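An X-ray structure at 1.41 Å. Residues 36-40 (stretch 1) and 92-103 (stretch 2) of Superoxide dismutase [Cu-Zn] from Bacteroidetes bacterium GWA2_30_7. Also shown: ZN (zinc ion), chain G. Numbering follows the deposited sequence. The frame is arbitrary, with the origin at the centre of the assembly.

Stretch 1 (36-40) VVADL
Stretch 2 (92-103) NITADENGKAHL

Residues 36-40 are part of a longer extended strand, and residues 101-103 run beside it in the opposite direction (177° between axes, 4.8 Å apart). The register pairs Ala38 with Leu103, Asp39 with His102 and Leu40 with Ala101, at CA-CA distances of 5.0, 4.8 and 5.0 Å. All phi/psi values here are those of beta structure, for example -121/134 at Ala38, -133/103 at Asp39, -120/160 at Leu40 and -140/136 at Leu103.

The outer pairs use both their amides and both their carbonyls. Ala38 N donates to Leu103 O (2.8 Å) and Leu103 N returns a bond to Ala38 O (3.0 Å); Leu40 N donates to Ala101 O (2.8 Å) and Ala101 N to Leu40 O (2.9 Å). Leu40 O also accepts from a water at 3.0 Å, which in turn accepts a weak bond from Lys100 NZ (3.3 Å).

Asp39 and His102, the non-hydrogen-bonded pair, join through side chains instead. Asp39 (chi1 m, -69°) brings its carboxylate to the edge of the imidazole, where His102 ND1 donates to Asp39 OD1 at 2.8 Å. With His102 at chi1 t and chi2 75°, NE2 is left to bind ZN at 2.0 Å, so both ring nitrogens are engaged. Polar groups suit this exposed face.

The other face is apolar. Ala38, Leu40 and Ala101 are buried, with no side-chain polar group to satisfy. Ala38 CB lies 4.2 Å from Leu103 CB (Leu103 is t, p), and Leu40 CB 4.2 Å from Ala101 CB. From the earlier strand 92-95, Ile93 (t, t) extends CD1 to 3.7 Å from both Ala38 CB and Leu40 CD1; small Ala38 and longer Leu40 (m, t) both pack against it. Altogether 406 Å² is buried between the stretches.

A type I turn, Asp96 to Gly99, links the strands of the second stretch. Asp96 N donates to Lys100 O (2.8 Å), and Gly99 N to Asp96 O (3.0 Å). Asp96 (chi1 p) accepts at OD1 from Asn98 N (2.9 Å) and Lys100 N (3.0 Å), while Gly99 suits its positive phi, 85°.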

# COMPACT_ATOMS: atom_id res chain seq x y z
N VAL A 36 9.42 -13.44 6.21
CA VAL A 36 8.70 -12.26 6.76
C VAL A 36 9.63 -11.60 7.76
O VAL A 36 10.09 -12.30 8.67
CB VAL A 36 7.37 -12.66 7.41
CG1 VAL A 36 6.62 -11.46 7.95
CG2 VAL A 36 6.52 -13.46 6.43
N VAL A 37 9.94 -10.33 7.55
CA VAL A 37 10.77 -9.53 8.49
C VAL A 37 10.00 -8.27 8.84
O VAL A 37 9.71 -7.47 7.94
CB VAL A 37 12.15 -9.18 7.92
CG1 VAL A 37 12.95 -8.34 8.91
CG2 VAL A 37 12.92 -10.43 7.54
N ALA A 38 9.71 -8.07 10.12
CA ALA A 38 8.97 -6.90 10.61
C ALA A 38 9.84 -6.17 11.62
O ALA A 38 10.43 -6.81 12.50
CB ALA A 38 7.66 -7.31 11.22
N ASP A 39 9.89 -4.85 11.47
CA ASP A 39 10.59 -3.95 12.41
C ASP A 39 9.64 -2.80 12.71
O ASP A 39 9.48 -1.92 11.83
CB ASP A 39 11.92 -3.48 11.85
CG ASP A 39 12.90 -4.63 11.78
OD1 ASP A 39 13.36 -5.06 12.86
OD2 ASP A 39 13.14 -5.11 10.67
N LEU A 40 9.01 -2.84 13.88
CA LEU A 40 7.98 -1.85 14.28
C LEU A 40 8.43 -1.12 15.54
O LEU A 40 9.28 -1.63 16.29
CB LEU A 40 6.64 -2.55 14.54
CG LEU A 40 6.20 -3.60 13.52
CD1 LEU A 40 4.82 -4.12 13.89
CD2 LEU A 40 6.20 -3.07 12.09
N ASN A 92 1.63 -13.48 16.04
CA ASN A 92 1.86 -12.33 16.93
C ASN A 92 3.24 -11.75 16.68
O ASN A 92 4.18 -12.51 16.36
CB ASN A 92 1.72 -12.69 18.41
CG ASN A 92 0.28 -12.99 18.76
OD1 ASN A 92 -0.54 -12.08 18.81
ND2 ASN A 92 -0.04 -14.26 18.96
N ILE A 93 3.36 -10.45 16.90
CA ILE A 93 4.67 -9.78 17.02
C ILE A 93 4.80 -9.30 18.47
O ILE A 93 3.81 -8.84 19.05
CB ILE A 93 4.83 -8.66 15.98
CG1 ILE A 93 6.26 -8.14 15.98
CG2 ILE A 93 3.80 -7.56 16.16
CD1 ILE A 93 6.61 -7.26 14.81
N THR A 94 5.99 -9.46 19.04
CA THR A 94 6.27 -9.12 20.44
C THR A 94 7.05 -7.80 20.48
O THR A 94 8.12 -7.72 19.85
CB THR A 94 7.02 -10.24 21.16
OG1 THR A 94 6.20 -11.41 21.10
CG2 THR A 94 7.31 -9.90 22.61
N ALA A 95 6.52 -6.83 21.21
CA ALA A 95 7.21 -5.55 21.49
C ALA A 95 7.96 -5.65 22.82
O ALA A 95 7.40 -6.19 23.79
CB ALA A 95 6.21 -4.41 21.48
N ASP A 96 9.19 -5.13 22.85
CA ASP A 96 10.03 -5.07 24.07
C ASP A 96 9.57 -3.91 24.96
O ASP A 96 8.57 -3.23 24.64
CB ASP A 96 11.52 -5.00 23.71
CG ASP A 96 11.98 -3.72 23.02
OD1 ASP A 96 11.26 -2.71 23.11
OD2 ASP A 96 13.07 -3.75 22.42
N GLU A 97 10.29 -3.68 26.06
CA GLU A 97 9.89 -2.68 27.09
C GLU A 97 9.92 -1.26 26.50
O GLU A 97 9.28 -0.37 27.09
CB GLU A 97 10.75 -2.84 28.34
CG GLU A 97 12.19 -2.41 28.17
CD GLU A 97 13.00 -2.49 29.46
OE1 GLU A 97 12.68 -1.75 30.44
OE2 GLU A 97 13.95 -3.31 29.50
N ASN A 98 10.61 -1.05 25.39
CA ASN A 98 10.75 0.27 24.71
C ASN A 98 9.74 0.42 23.57
O ASN A 98 9.73 1.48 22.93
CB ASN A 98 12.17 0.50 24.20
CG ASN A 98 13.24 0.23 25.25
OD1 ASN A 98 14.23 -0.46 24.99
ND2 ASN A 98 13.05 0.79 26.42
N GLY A 99 8.90 -0.60 23.32
CA GLY A 99 7.89 -0.57 22.25
C GLY A 99 8.44 -0.99 20.90
O GLY A 99 7.71 -0.87 19.91
N LYS A 100 9.69 -1.46 20.86
CA LYS A 100 10.34 -1.94 19.61
C LYS A 100 9.97 -3.41 19.42
O LYS A 100 10.07 -4.19 20.37
CB LYS A 100 11.85 -1.77 19.67
CG LYS A 100 12.60 -2.22 18.42
CD LYS A 100 14.08 -1.89 18.49
CE LYS A 100 14.39 -0.44 18.19
NZ LYS A 100 14.20 -0.11 16.76
N ALA A 101 9.60 -3.76 18.20
CA ALA A 101 9.13 -5.12 17.86
C ALA A 101 9.85 -5.59 16.61
O ALA A 101 9.80 -4.90 15.58
CB ALA A 101 7.63 -5.12 17.69
N HIS A 102 10.48 -6.76 16.72
CA HIS A 102 11.15 -7.45 15.61
C HIS A 102 10.52 -8.83 15.46
O HIS A 102 10.35 -9.54 16.48
CB HIS A 102 12.66 -7.51 15.85
CG HIS A 102 13.41 -8.27 14.81
ND1 HIS A 102 13.66 -7.78 13.54
CD2 HIS A 102 13.98 -9.49 14.86
CE1 HIS A 102 14.36 -8.67 12.86
NE2 HIS A 102 14.57 -9.72 13.65
N LEU A 103 10.23 -9.21 14.23
CA LEU A 103 9.76 -10.59 13.93
C LEU A 103 10.42 -11.04 12.63
O LEU A 103 10.52 -10.23 11.70
CB LEU A 103 8.23 -10.60 13.79
CG LEU A 103 7.62 -11.93 13.35
CD1 LEU A 103 7.90 -13.03 14.35
CD2 LEU A 103 6.13 -11.78 13.11
ZN ZN G . 15.77 -11.26 13.22
O HOH W 1 11.95 -1.74 14.98